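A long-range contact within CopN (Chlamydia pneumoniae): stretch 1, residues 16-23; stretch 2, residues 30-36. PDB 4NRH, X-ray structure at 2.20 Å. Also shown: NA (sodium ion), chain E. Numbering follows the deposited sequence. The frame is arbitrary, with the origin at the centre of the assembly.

Stretch 1 (16-23) TDLADKYA
Stretch 2 (30-36) SGQELRG

Two helical segments, 18-23 and 31-36, each part of a helix that runs on, make 129° between their N-to-C directions, their axes approaching to 8.2 Å. In register, Asp20 CA lies 4.5 Å from Gly31 CA, and Ala23 CA 5.0 Å from Ser30 CA. Gly31 suits this close point because an ideal CB there would sit 2.1 Å from Asp20 OD1. Ala23, its methyl toward stretch 2, brings CB to 3.3 Å from Gly31 N.

Each helix begins with a cap. Asp17 (phi/psi -91°/175°, chi1 p, 83°) accepts from Asp20 N at OD1, 3.1 Å; Ser30 (-118°/161°, chi1 p, 67°) turns OG back to accept from Glu33 N, 3.3 Å. The residues after each cap keep phi near -65° and psi near -40°, Ala23 relaxing to -89°/-13°.

Arg35 (chi m, t, m, -92°) lays CG 3.7 Å from CB of buried Ala19, whose small methyl, pointing toward stretch 2, leaves room for it. Arg35 NH1 donates to Asp20 OD1 (2.8 Å, 163°), which chi1 m brings nearer, and weakly to Asp17 OD2 (3.3 Å). Both aspartates form salt bridges with Arg35, Asp17 OD1 lying 3.1 Å from Arg35 NH1. Arg35 NH2 donates to Gln32 OE1 at 3.3 Å.

Buried Leu34 (m, t) is the apolar partner of Ala19, Tyr22 and Ala23, its branched chain reaching all three: Leu34 CB lies 4.0 Å from Ala19 CB, and Leu34 CD1 3.7 Å from Tyr22 CB. Tyr22 chi1, -93°, is off the wells, and its end leads away.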

# COMPACT_ATOMS: atom_id res chain seq x y z
N THR A 16 19.49 -6.47 -37.76
CA THR A 16 19.78 -7.00 -39.09
C THR A 16 18.57 -6.84 -40.01
O THR A 16 18.32 -5.76 -40.53
CB THR A 16 20.19 -8.48 -39.03
OG1 THR A 16 19.05 -9.28 -38.72
CG2 THR A 16 21.25 -8.69 -37.95
N ASP A 17 17.82 -7.92 -40.20
CA ASP A 17 16.56 -7.84 -40.93
C ASP A 17 15.42 -7.58 -39.94
O ASP A 17 15.64 -7.58 -38.73
CB ASP A 17 16.31 -9.10 -41.76
CG ASP A 17 15.72 -10.24 -40.95
OD1 ASP A 17 16.07 -10.39 -39.76
OD2 ASP A 17 14.89 -10.99 -41.51
N LEU A 18 14.22 -7.37 -40.45
CA LEU A 18 13.10 -6.96 -39.62
C LEU A 18 12.67 -8.04 -38.62
O LEU A 18 12.30 -7.73 -37.49
CB LEU A 18 11.90 -6.56 -40.49
CG LEU A 18 10.68 -6.04 -39.72
CD1 LEU A 18 11.05 -4.81 -38.90
CD2 LEU A 18 9.54 -5.73 -40.67
N ALA A 19 12.73 -9.30 -39.04
CA ALA A 19 12.35 -10.41 -38.19
C ALA A 19 13.21 -10.48 -36.93
O ALA A 19 12.71 -10.74 -35.83
CB ALA A 19 12.44 -11.72 -38.95
N ASP A 20 14.51 -10.23 -37.09
CA ASP A 20 15.44 -10.23 -35.97
C ASP A 20 15.15 -9.09 -34.99
O ASP A 20 15.36 -9.23 -33.79
CB ASP A 20 16.88 -10.13 -36.47
CG ASP A 20 17.31 -11.37 -37.23
OD1 ASP A 20 16.65 -12.42 -37.09
OD2 ASP A 20 18.32 -11.30 -37.97
N LYS A 21 14.68 -7.96 -35.51
CA LYS A 21 14.37 -6.80 -34.67
C LYS A 21 13.16 -7.07 -33.78
O LYS A 21 13.15 -6.71 -32.60
CB LYS A 21 14.14 -5.55 -35.52
CG LYS A 21 15.35 -5.10 -36.31
CD LYS A 21 15.02 -3.92 -37.21
CE LYS A 21 16.21 -3.52 -38.06
NZ LYS A 21 17.39 -3.14 -37.23
N TYR A 22 12.14 -7.70 -34.35
CA TYR A 22 10.97 -8.13 -33.59
C TYR A 22 11.35 -9.10 -32.47
O TYR A 22 10.83 -9.01 -31.36
CB TYR A 22 9.93 -8.78 -34.51
CG TYR A 22 8.89 -7.83 -35.06
CD1 TYR A 22 9.13 -7.07 -36.19
CD2 TYR A 22 7.64 -7.72 -34.45
CE1 TYR A 22 8.17 -6.21 -36.69
CE2 TYR A 22 6.68 -6.86 -34.94
CZ TYR A 22 6.95 -6.11 -36.07
OH TYR A 22 5.99 -5.26 -36.56
N ALA A 23 12.25 -10.02 -32.79
CA ALA A 23 12.59 -11.12 -31.89
C ALA A 23 13.72 -10.79 -30.91
O ALA A 23 13.94 -11.53 -29.96
CB ALA A 23 12.94 -12.35 -32.70
N SER A 30 11.77 -16.27 -32.12
CA SER A 30 13.03 -16.00 -32.80
C SER A 30 12.79 -15.49 -34.21
O SER A 30 11.71 -15.67 -34.77
CB SER A 30 13.91 -17.25 -32.83
OG SER A 30 13.34 -18.25 -33.66
N GLY A 31 13.79 -14.83 -34.78
CA GLY A 31 13.70 -14.34 -36.15
C GLY A 31 13.52 -15.47 -37.13
O GLY A 31 12.83 -15.33 -38.14
N GLN A 32 14.16 -16.60 -36.83
CA GLN A 32 14.03 -17.81 -37.64
C GLN A 32 12.58 -18.27 -37.73
O GLN A 32 12.10 -18.63 -38.80
CB GLN A 32 14.91 -18.92 -37.06
CG GLN A 32 15.09 -20.13 -37.97
CD GLN A 32 16.13 -19.90 -39.05
OE1 GLN A 32 16.54 -18.77 -39.31
NE2 GLN A 32 16.57 -20.98 -39.68
N GLU A 33 11.90 -18.26 -36.59
CA GLU A 33 10.51 -18.70 -36.53
C GLU A 33 9.57 -17.72 -37.23
O GLU A 33 8.56 -18.13 -37.80
CB GLU A 33 10.08 -18.89 -35.07
CG GLU A 33 10.69 -20.12 -34.41
CD GLU A 33 10.66 -20.05 -32.90
OE1 GLU A 33 10.11 -19.07 -32.35
OE2 GLU A 33 11.18 -20.98 -32.25
N LEU A 34 9.91 -16.44 -37.20
CA LEU A 34 9.11 -15.43 -37.88
C LEU A 34 9.28 -15.53 -39.40
O LEU A 34 8.30 -15.44 -40.14
CB LEU A 34 9.49 -14.02 -37.40
CG LEU A 34 8.95 -13.62 -36.03
CD1 LEU A 34 9.53 -12.29 -35.58
CD2 LEU A 34 7.43 -13.56 -36.05
N ARG A 35 10.52 -15.70 -39.85
CA ARG A 35 10.80 -15.87 -41.27
C ARG A 35 10.21 -17.18 -41.79
O ARG A 35 9.75 -17.25 -42.93
CB ARG A 35 12.30 -15.83 -41.54
CG ARG A 35 12.93 -14.45 -41.35
CD ARG A 35 14.39 -14.44 -41.78
NE ARG A 35 15.23 -15.23 -40.88
CZ ARG A 35 15.87 -14.73 -39.83
NH1 ARG A 35 15.77 -13.44 -39.54
NH2 ARG A 35 16.61 -15.53 -39.06
N GLY A 36 10.22 -18.20 -40.95
CA GLY A 36 9.64 -19.49 -41.30
C GLY A 36 8.16 -19.38 -41.57
O GLY A 36 7.63 -20.01 -42.49
NA NA E . 14.16 -13.91 -29.28
O HOH W 1 15.46 -12.69 -27.32
O HOH W 2 15.65 -14.14 -30.97
O HOH W 3 14.19 -16.61 -28.41